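Local atomic coordinates of putative cell adhesion protein (Bacteroides thetaiotaomicron, PDB entry 4DGU), a protein that probably serves as a fimbrillin-like component of the adhesive pili of this human gut bacterium, and binds zinc ions. Residues 14-19 and 119-124; 77-82 and 112-117; 152-157 and 172-177; 165-170 and 190-195. All coordinates share one frame; numbering follows the deposited sequence. Where two conformers were deposited one is given.

Contact 1: 14-19 and 119-124; sequences FSISID and QNVSLK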
# COMPACT_ATOMS: atom_id res chain seq x y z
N PHE A 14 -25.81 29.98 -24.46
CA PHE A 14 -24.69 29.05 -24.45
C PHE A 14 -25.18 27.61 -24.47
O PHE A 14 -26.22 27.29 -23.89
CB PHE A 14 -23.77 29.27 -23.23
CG PHE A 14 -24.36 29.05 -21.86
CD1 PHE A 14 -24.32 27.80 -21.25
CD2 PHE A 14 -24.90 30.11 -21.14
CE1 PHE A 14 -24.83 27.61 -19.97
CE2 PHE A 14 -25.39 29.92 -19.85
CZ PHE A 14 -25.36 28.68 -19.27
N SER A 15 -24.39 26.73 -25.12
CA SER A 15 -24.66 25.30 -25.14
C SER A 15 -23.80 24.63 -24.06
O SER A 15 -22.84 25.24 -23.55
CB SER A 15 -24.40 24.72 -26.52
OG SER A 15 -23.02 24.78 -26.86
N ILE A 16 -24.17 23.40 -23.68
CA ILE A 16 -23.44 22.64 -22.67
C ILE A 16 -22.81 21.41 -23.33
O ILE A 16 -23.40 20.80 -24.23
CB ILE A 16 -24.40 22.29 -21.50
CG1 ILE A 16 -24.79 23.53 -20.64
CG2 ILE A 16 -23.95 21.09 -20.64
CD1 ILE A 16 -23.74 24.11 -19.72
N SER A 17 -21.59 21.06 -22.89
CA SER A 17 -20.86 19.86 -23.28
C SER A 17 -20.51 19.10 -22.01
O SER A 17 -20.19 19.71 -20.99
CB SER A 17 -19.64 20.18 -24.14
OG SER A 17 -18.53 20.60 -23.37
N ILE A 18 -20.65 17.77 -22.05
CA ILE A 18 -20.42 16.88 -20.91
C ILE A 18 -19.00 16.37 -20.92
O ILE A 18 -18.64 15.54 -21.76
CB ILE A 18 -21.46 15.72 -20.88
CG1 ILE A 18 -22.92 16.25 -20.99
CG2 ILE A 18 -21.26 14.79 -19.66
CD1 ILE A 18 -23.37 17.30 -19.91
N ASP A 19 -18.20 16.81 -19.97
CA ASP A 19 -16.81 16.38 -19.88
C ASP A 19 -16.60 15.72 -18.52
O ASP A 19 -17.54 15.63 -17.74
CB ASP A 19 -15.87 17.57 -20.12
CG ASP A 19 -15.70 18.00 -21.57
OD1 ASP A 19 -15.97 17.17 -22.48
OD2 ASP A 19 -15.26 19.15 -21.80
N GLN A 119 -19.83 30.72 -26.22
CA GLN A 119 -20.85 29.94 -26.93
C GLN A 119 -21.02 28.55 -26.31
O GLN A 119 -22.14 28.04 -26.32
CB GLN A 119 -20.54 29.84 -28.44
CG GLN A 119 -21.66 29.24 -29.32
CD GLN A 119 -23.01 29.88 -29.11
OE1 GLN A 119 -23.32 30.95 -29.66
NE2 GLN A 119 -23.87 29.21 -28.34
N ASN A 120 -19.96 27.97 -25.72
CA ASN A 120 -20.08 26.67 -25.09
C ASN A 120 -19.52 26.67 -23.68
O ASN A 120 -18.53 27.34 -23.40
CB ASN A 120 -19.36 25.59 -25.94
CG ASN A 120 -19.65 24.18 -25.48
OD1 ASN A 120 -18.83 23.52 -24.82
ND2 ASN A 120 -20.86 23.71 -25.75
N VAL A 121 -20.18 25.93 -22.80
CA VAL A 121 -19.80 25.78 -21.40
C VAL A 121 -19.57 24.27 -21.16
O VAL A 121 -20.48 23.48 -21.37
CB VAL A 121 -20.87 26.41 -20.45
CG1 VAL A 121 -20.66 26.01 -18.99
CG2 VAL A 121 -20.90 27.94 -20.60
N SER A 122 -18.33 23.90 -20.80
CA SER A 122 -17.99 22.49 -20.54
C SER A 122 -18.12 22.14 -19.06
O SER A 122 -17.33 22.63 -18.25
CB SER A 122 -16.57 22.17 -21.01
OG SER A 122 -16.39 22.57 -22.35
N LEU A 123 -19.10 21.32 -18.72
CA LEU A 123 -19.29 20.86 -17.36
C LEU A 123 -18.40 19.66 -17.11
O LEU A 123 -18.49 18.67 -17.85
CB LEU A 123 -20.77 20.49 -17.08
CG LEU A 123 -21.76 21.63 -16.91
CD1 LEU A 123 -23.14 21.12 -17.00
CD2 LEU A 123 -21.58 22.33 -15.56
N LYS A 124 -17.55 19.75 -16.05
CA LYS A 124 -16.60 18.69 -15.64
C LYS A 124 -17.23 17.86 -14.53
O LYS A 124 -17.23 18.26 -13.35
CB LYS A 124 -15.23 19.27 -15.20
CG LYS A 124 -14.59 20.29 -16.17
CD LYS A 124 -13.91 19.64 -17.35
CE LYS A 124 -12.87 20.53 -17.98
NZ LYS A 124 -11.57 20.50 -17.23
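N120 spreads its carboxamide over two serines, S15 and S17, of the neighbouring parallel strand. N120 CG stands anti to the backbone N (chi1 -170°), which brings it within 3.7 Å of S15 OG. N120 ND2 donates to S15 OG at 2.7 Å, and the oxygen lies close to the amide plane. The other branch is looser: N120 OD1 is 3.3 Å from S17 OG, a weak bond, and not a settled one, since the hydroxyl proton has another acceptor within reach. An alanine here would probably leave S15 OG without its amide donor and freer to turn. Further along this partly exposed face, S122 CB packs against D19 OD2 at 3.4 Å. D19 is known to bind zinc, although no ion is bound to it in this chain.

On the buried side V121 sends its two methyls to different partners: V121 CG2 reaches F14 CD1 at 3.5 Å, crossing the phenyl side chain obliquely, whereas CG1 lies 3.7 Å from I16 CD1, the two side chains side by side and pointing the same way. I16 CG2 meets L123 CD1 at 3.7 Å, and M48 packs on F14, I16 and L123. Five backbone hydrogen bonds, S15 N to Q119 O through D19 N to L123 O, fix the register. The chemistry is split: hydroxyls, an amide and a carboxylate on one face, pure hydrocarbon packing on the other.

Contact 2: 77-82 and 112-117; sequences VTFYAH and AEAAPG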
# COMPACT_ATOMS: atom_id res chain seq x y z
N VAL A 77 -18.36 33.12 -14.36
CA VAL A 77 -19.53 32.48 -13.76
C VAL A 77 -19.19 31.04 -13.45
O VAL A 77 -18.65 30.32 -14.30
CB VAL A 77 -20.78 32.56 -14.69
CG1 VAL A 77 -22.03 32.05 -13.98
CG2 VAL A 77 -21.00 33.97 -15.19
N THR A 78 -19.57 30.59 -12.26
CA THR A 78 -19.40 29.20 -11.87
C THR A 78 -20.77 28.53 -11.95
O THR A 78 -21.74 29.03 -11.38
CB THR A 78 -18.76 29.09 -10.48
OG1 THR A 78 -17.57 29.86 -10.49
CG2 THR A 78 -18.45 27.66 -10.10
N PHE A 79 -20.83 27.39 -12.67
CA PHE A 79 -22.02 26.57 -12.81
C PHE A 79 -21.84 25.27 -12.03
O PHE A 79 -20.72 24.83 -11.84
CB PHE A 79 -22.33 26.29 -14.29
CG PHE A 79 -22.63 27.51 -15.10
CD1 PHE A 79 -23.92 28.03 -15.14
CD2 PHE A 79 -21.63 28.15 -15.83
CE1 PHE A 79 -24.20 29.19 -15.87
CE2 PHE A 79 -21.91 29.28 -16.57
CZ PHE A 79 -23.19 29.80 -16.58
N TYR A 80 -22.96 24.70 -11.54
CA TYR A 80 -23.05 23.48 -10.75
C TYR A 80 -24.14 22.63 -11.33
O TYR A 80 -25.19 23.17 -11.67
CB TYR A 80 -23.35 23.79 -9.28
CG TYR A 80 -22.29 24.65 -8.63
CD1 TYR A 80 -21.11 24.08 -8.14
CD2 TYR A 80 -22.44 26.03 -8.52
CE1 TYR A 80 -20.13 24.86 -7.54
CE2 TYR A 80 -21.48 26.82 -7.90
CZ TYR A 80 -20.32 26.23 -7.41
OH TYR A 80 -19.33 27.00 -6.84
N ALA A 81 -23.91 21.32 -11.47
CA ALA A 81 -24.92 20.46 -12.06
C ALA A 81 -24.99 19.10 -11.40
O ALA A 81 -23.96 18.52 -11.03
CB ALA A 81 -24.64 20.29 -13.56
N HIS A 82 -26.21 18.56 -11.28
CA HIS A 82 -26.50 17.22 -10.75
C HIS A 82 -27.06 16.34 -11.85
O HIS A 82 -27.90 16.78 -12.62
CB HIS A 82 -27.49 17.27 -9.58
CG HIS A 82 -26.93 17.84 -8.32
ND1 HIS A 82 -26.32 17.04 -7.36
CD2 HIS A 82 -26.90 19.13 -7.90
CE1 HIS A 82 -25.95 17.86 -6.39
NE2 HIS A 82 -26.27 19.13 -6.67
N ALA A 112 -18.33 24.08 -13.76
CA ALA A 112 -17.71 24.78 -14.86
C ALA A 112 -17.46 26.21 -14.44
O ALA A 112 -18.15 26.71 -13.56
CB ALA A 112 -18.61 24.73 -16.08
N GLU A 113 -16.44 26.83 -15.04
CA GLU A 113 -16.10 28.24 -14.88
C GLU A 113 -16.05 28.79 -16.28
O GLU A 113 -15.29 28.29 -17.11
CB GLU A 113 -14.79 28.45 -14.11
CG GLU A 113 -15.01 28.53 -12.60
CD GLU A 113 -13.81 28.75 -11.70
OE1 GLU A 113 -12.73 29.14 -12.20
OE2 GLU A 113 -13.97 28.54 -10.47
N ALA A 114 -16.95 29.73 -16.60
CA ALA A 114 -17.06 30.31 -17.92
C ALA A 114 -17.23 31.82 -17.87
O ALA A 114 -17.66 32.36 -16.86
CB ALA A 114 -18.25 29.69 -18.66
N ALA A 115 -16.89 32.48 -18.95
CA ALA A 115 -17.04 33.91 -19.08
C ALA A 115 -18.34 34.19 -19.81
O ALA A 115 -18.57 33.57 -20.84
CB ALA A 115 -15.86 34.49 -19.85
N PRO A 116 -19.21 35.09 -19.30
CA PRO A 116 -20.45 35.39 -20.02
C PRO A 116 -20.17 35.76 -21.47
O PRO A 116 -19.19 36.45 -21.74
CB PRO A 116 -21.05 36.56 -19.24
CG PRO A 116 -20.50 36.38 -17.87
CD PRO A 116 -19.11 35.87 -18.05
N GLY A 117 -20.98 35.24 -22.39
CA GLY A 117 -20.79 35.46 -23.82
C GLY A 117 -20.17 34.29 -24.55
O GLY A 117 -20.21 34.25 -25.77
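V77 N donates to A114 O at 2.7 Å, and with an N-H...O angle of 177° the bond is almost straight. The same residue pair is closed in return by A114 N to V77 O, and V77 O also receives a CA-H contact from E113 CA at 3.3 Å. The next hydrogen-bonded pair, F79 with A112, is less regular: F79 N reaches A112 O at 2.9 Å, while the return bond from A112 N to F79 O is longer, 3.2 Å, the donor above the carbonyl plane. Between them, T78 and E113 form a non-hydrogen-bonded pair whose side chains run side by side, T78 OG1 resting 3.6 Å from E113 CG.

On the other face, A114 CB touches the edge of the F79 ring at CE2, and V77 CG1 sits over one ring face, offset toward the rim. V77 CG2, anti to its own carbonyl carbon, meets P116 CG at 3.6 Å just where the second segment leaves the sheet. V121 backs A112 and A114 from the next strand. This alternation of hydrogen-bonded and non-hydrogen-bonded pairs is that of regular antiparallel strands, here 77-83 and 108-114 in the large mixed sheet of the fimbrillin-like fold.

Contact 3: 152-157 and 172-177; sequences LKNEGT and LSENIE. With ZN (zinc ion), chain C.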
# COMPACT_ATOMS: atom_id res chain seq x y z
N LEU A 152 -23.34 -3.92 2.14
CA LEU A 152 -22.83 -2.58 2.43
C LEU A 152 -23.93 -1.65 2.91
O LEU A 152 -25.10 -1.95 2.77
CB LEU A 152 -22.21 -1.99 1.16
CG LEU A 152 -20.95 -2.66 0.62
CD1 LEU A 152 -20.61 -2.11 -0.74
CD2 LEU A 152 -19.77 -2.52 1.59
N LYS A 153 -23.54 -0.48 3.42
CA LYS A 153 -24.48 0.54 3.86
C LYS A 153 -25.03 1.22 2.59
O LYS A 153 -24.28 1.56 1.67
CB LYS A 153 -23.80 1.49 4.84
CG LYS A 153 -23.48 0.79 6.15
CD LYS A 153 -22.49 1.54 7.03
CE LYS A 153 -21.86 0.62 8.06
NZ LYS A 153 -22.86 -0.08 8.91
N ASN A 154 -26.36 1.33 2.52
CA ASN A 154 -27.05 1.79 1.33
C ASN A 154 -27.83 3.10 1.55
O ASN A 154 -28.67 3.45 0.71
CB ASN A 154 -27.96 0.65 0.89
CG ASN A 154 -28.54 0.77 -0.48
OD1 ASN A 154 -27.84 0.93 -1.46
ND2 ASN A 154 -29.86 0.69 -0.55
N GLU A 155 -27.54 3.85 2.63
CA GLU A 155 -28.19 5.15 2.89
C GLU A 155 -27.19 6.19 3.32
O GLU A 155 -26.33 5.93 4.15
CB GLU A 155 -29.32 5.08 3.93
CG GLU A 155 -30.63 4.54 3.41
CD GLU A 155 -30.74 3.03 3.45
OE1 GLU A 155 -30.14 2.41 4.37
OE2 GLU A 155 -31.43 2.46 2.57
N GLY A 156 -27.30 7.37 2.73
CA GLY A 156 -26.40 8.47 3.02
C GLY A 156 -27.01 9.82 2.78
O GLY A 156 -28.18 9.94 2.43
N THR A 157 -26.19 10.85 2.91
CA THR A 157 -26.58 12.23 2.70
C THR A 157 -25.68 12.84 1.64
O THR A 157 -24.47 12.67 1.70
CB THR A 157 -26.52 12.98 4.05
OG1 THR A 157 -27.45 12.35 4.94
CG2 THR A 157 -26.89 14.46 3.93
N LEU A 172 -27.49 0.10 8.82
CA LEU A 172 -27.12 -1.31 8.85
C LEU A 172 -26.74 -1.71 7.45
O LEU A 172 -27.19 -1.09 6.49
CB LEU A 172 -28.27 -2.19 9.37
CG LEU A 172 -28.78 -1.99 10.81
CD1 LEU A 172 -29.93 -2.91 11.08
CD2 LEU A 172 -27.69 -2.25 11.85
N SER A 173 -25.89 -2.73 7.30
CA SER A 173 -25.47 -3.18 5.99
C SER A 173 -26.60 -3.96 5.33
O SER A 173 -27.29 -4.73 5.99
CB SER A 173 -24.19 -4.00 6.11
OG SER A 173 -23.14 -3.17 6.59
N GLU A 174 -26.83 -3.70 4.02
CA GLU A 174 -27.90 -4.34 3.24
C GLU A 174 -27.33 -5.10 2.07
O GLU A 174 -26.31 -4.68 1.52
CB GLU A 174 -28.89 -3.30 2.69
CG GLU A 174 -29.45 -2.31 3.70
CD GLU A 174 -30.56 -1.46 3.14
OE1 GLU A 174 -30.56 -1.17 1.92
OE2 GLU A 174 -31.48 -1.13 3.93
N ASN A 175 -28.02 -6.15 1.62
CA ASN A 175 -27.57 -6.92 0.46
C ASN A 175 -28.02 -6.26 -0.82
O ASN A 175 -29.20 -6.00 -1.04
CB ASN A 175 -28.02 -8.38 0.51
CG ASN A 175 -26.93 -9.27 1.04
OD1 ASN A 175 -26.06 -9.75 0.30
ND2 ASN A 175 -26.88 -9.44 2.36
N ILE A 176 -27.03 -5.96 -1.66
CA ILE A 176 -27.16 -5.30 -2.96
C ILE A 176 -26.66 -6.28 -4.03
O ILE A 176 -25.51 -6.69 -3.96
CB ILE A 176 -26.33 -3.96 -2.96
CG1 ILE A 176 -26.73 -3.01 -1.78
CG2 ILE A 176 -26.45 -3.22 -4.31
CD1 ILE A 176 -25.53 -2.38 -1.00
N GLU A 177 -27.51 -6.64 -5.00
CA GLU A 177 -27.08 -7.50 -6.10
C GLU A 177 -26.28 -6.65 -7.12
O GLU A 177 -26.66 -5.51 -7.42
CB GLU A 177 -28.25 -8.21 -6.77
CG GLU A 177 -27.83 -9.46 -7.53
CD GLU A 177 -28.88 -10.16 -8.37
OE1 GLU A 177 -30.09 -9.98 -8.12
OE2 GLU A 177 -28.47 -10.93 -9.27
ZN ZN C . -31.94 0.66 3.56
O HOH W 1 -27.98 0.56 4.58
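E174 leaves its strand with CB 4.0 Å from L152 O and ends on a zinc ion held jointly with E155. Its chain runs straight on from CG (chi2 -171°), which places CD beside N154 CB. The two carboxylate oxygens divide the work. OE1 of E174 faces N154 ND2 at 3.2 Å, a weak hydrogen bond, with the two side chains crossing at about a right angle; OE2 of E174 binds the zinc at 1.9 Å.

E155 comes to the metal from the other segment by a bent route, its CD turned aside by chi2 of 86°. Its OE2 is 2.1 Å from the zinc and its OE1 a longer 2.6 Å, so the grip is uneven. The planes of the two carboxylates are 77° apart. A water also bridges the segments: it accepts from N154 N at 2.7 Å and donates to L172 O and to E155 OE1, which helps fix the orientation of that carboxylate. The L152-E174 backbone pair is bonded in both directions, with E174 N to L152 O at 2.8 Å, and I176 CD1 packs on L152 CB.

Two acidic groups brought this close, E155 OE1 to E174 OE1 at 4.4 Å, would probably repel each other without the cation. The ion probably offsets their charge and ties together strands 147-159 and 173-177, and the N154 amide is likely to help stabilise E174.

Contact 4: 165-170 and 190-195; sequences IEINEN and LPQKIN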
# COMPACT_ATOMS: atom_id res chain seq x y z
N ILE A 165 -21.14 12.72 -1.01
CA ILE A 165 -22.01 11.77 -0.33
C ILE A 165 -21.27 11.22 0.88
O ILE A 165 -20.12 10.81 0.79
CB ILE A 165 -22.52 10.63 -1.26
CG1 ILE A 165 -23.23 11.22 -2.51
CG2 ILE A 165 -23.45 9.66 -0.50
CD1 ILE A 165 -23.41 10.25 -3.67
N GLU A 166 -21.95 11.24 2.03
CA GLU A 166 -21.41 10.72 3.28
C GLU A 166 -22.44 9.73 3.80
O GLU A 166 -23.62 10.05 3.89
CB GLU A 166 -21.08 11.85 4.29
CG GLU A 166 -20.84 11.45 5.76
CD GLU A 166 -19.74 10.48 6.14
OE1 GLU A 166 -18.62 10.58 5.59
OE2 GLU A 166 -19.98 9.65 7.05
N ILE A 167 -22.00 8.51 4.06
CA ILE A 167 -22.83 7.41 4.52
C ILE A 167 -23.36 7.68 5.92
O ILE A 167 -22.72 8.38 6.71
CB ILE A 167 -22.03 6.04 4.43
CG1 ILE A 167 -22.94 4.83 4.20
CG2 ILE A 167 -21.06 5.79 5.58
CD1 ILE A 167 -23.24 4.59 2.81
N ASN A 168 -24.53 7.13 6.21
CA ASN A 168 -25.13 7.13 7.54
C ASN A 168 -24.41 6.02 8.33
O ASN A 168 -24.54 4.83 8.00
CB ASN A 168 -26.65 6.89 7.44
CG ASN A 168 -27.41 6.86 8.74
OD1 ASN A 168 -26.90 7.17 9.84
ND2 ASN A 168 -28.69 6.49 8.64
N GLU A 169 -23.57 6.42 9.31
CA GLU A 169 -22.78 5.48 10.14
C GLU A 169 -23.69 4.57 10.98
O GLU A 169 -23.31 3.43 11.30
CB GLU A 169 -21.80 6.25 11.05
CG GLU A 169 -20.66 6.94 10.32
CD GLU A 169 -19.72 6.08 9.50
OE1 GLU A 169 -19.42 4.93 9.92
OE2 GLU A 169 -19.26 6.56 8.44
N ASN A 170 -24.91 5.07 11.31
CA ASN A 170 -25.93 4.34 12.07
C ASN A 170 -26.66 3.32 11.19
O ASN A 170 -27.35 2.45 11.72
CB ASN A 170 -26.91 5.33 12.72
CG ASN A 170 -26.24 6.32 13.64
OD1 ASN A 170 -25.73 5.98 14.71
ND2 ASN A 170 -26.19 7.58 13.20
N LEU A 190 -22.61 3.62 -2.31
CA LEU A 190 -22.31 4.91 -1.72
C LEU A 190 -20.91 4.88 -1.10
O LEU A 190 -20.51 3.82 -0.64
CB LEU A 190 -23.37 5.33 -0.69
CG LEU A 190 -24.83 5.42 -1.17
CD1 LEU A 190 -25.75 5.70 -0.02
CD2 LEU A 190 -25.02 6.50 -2.26
N PRO A 191 -20.14 6.01 -1.16
CA PRO A 191 -18.78 6.01 -0.56
C PRO A 191 -18.79 5.68 0.93
O PRO A 191 -19.56 6.25 1.70
CB PRO A 191 -18.29 7.45 -0.78
CG PRO A 191 -19.17 8.02 -1.82
CD PRO A 191 -20.48 7.34 -1.72
N GLN A 192 -17.96 4.72 1.31
CA GLN A 192 -17.82 4.21 2.67
C GLN A 192 -16.52 3.44 2.80
O GLN A 192 -15.95 3.02 1.79
CB GLN A 192 -19.01 3.30 3.04
CG GLN A 192 -19.23 2.13 2.08
CD GLN A 192 -20.60 1.53 2.20
OE1 GLN A 192 -20.86 0.69 3.04
NE2 GLN A 192 -21.51 1.95 1.35
N LYS A 193 -16.09 3.21 4.04
CA LYS A 193 -14.91 2.43 4.32
C LYS A 193 -15.26 0.95 4.38
O LYS A 193 -16.19 0.54 5.08
CB LYS A 193 -14.25 2.91 5.63
CG LYS A 193 -13.09 2.03 6.11
CD LYS A 193 -11.78 2.79 6.12
CE LYS A 193 -10.62 1.90 6.51
NZ LYS A 193 -10.55 1.63 7.99
N ILE A 194 -14.47 0.14 3.66
CA ILE A 194 -14.54 -1.33 3.71
C ILE A 194 -13.26 -1.76 4.41
O ILE A 194 -12.18 -1.36 3.98
CB ILE A 194 -14.69 -1.98 2.31
CG1 ILE A 194 -16.00 -1.55 1.60
CG2 ILE A 194 -14.59 -3.51 2.43
CD1 ILE A 194 -16.00 -1.86 0.12
N ASN A 195 -13.37 -2.52 5.49
CA ASN A 195 -12.19 -3.00 6.24
C ASN A 195 -11.59 -4.26 5.61
O ASN A 195 -12.31 -5.06 5.01
CB ASN A 195 -12.55 -3.28 7.70
CG ASN A 195 -13.15 -2.10 8.41
OD1 ASN A 195 -12.65 -0.97 8.35
ND2 ASN A 195 -14.24 -2.34 9.10
O HOH W 2 -18.98 7.94 3.73
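I167 CD1 touches both L190 and Q192, 3.6 Å from L190 CB and 3.5 Å from Q192 NE2. Its CG1 is anti to the backbone N (chi1 -151°), and CG2 on the other branch lies near Q192 CB. I165 meets the start of the second segment at about right angles, its CB 3.9 Å from P191 CD and its CG2 equally far from L190 CD2. Polar linkage across the segments runs through a water, which accepts from I167 N at 3.1 Å and donates to P191 O at 2.7 Å.

Strand 165-167 is the return arm of a beta hairpin: it follows strand 147-159 and pairs antiparallel with it, E166 bonding to T157 and N168 to E155, and its isoleucines I165 and I167 point toward 190-192.

The Q192 amide is fixed in turn by NE2, which donates to L190 O at 2.9 Å with that oxygen in the amide plane, and also to K153 O. An alanine here would probably leave K153 O without this donor and open a gap beside I167 CD1. Farther out, M128 and T129 of strand 120-135 touch I165, and T129 also packs on L190. Past the strand end, N168 OD1 accepts from N170 N in an Asx turn.

How the contacts relate
Contacts 1 and 2 share the mixed sheet on one side of the molecule's centre, where strands 108-114 and 120-135 are neighbours and the F14 and F79 rings meet. Both are partly buried and rest on regular backbone pairing, parallel in contact 1 and antiparallel in contact 2. Contacts 3 and 4, their centres more than 30 Å from contact 1, reach the same antiparallel sheet, in which strands 147-159 (contact 3) and 165-167 (contact 4) are neighbours. Contact 3 is at the surface and adds a metal and charge to a short backbone pairing, whereas contact 4 is buried, with apolar packing and a bridging water. They touch directly where I167 CD1 packs on K153 O.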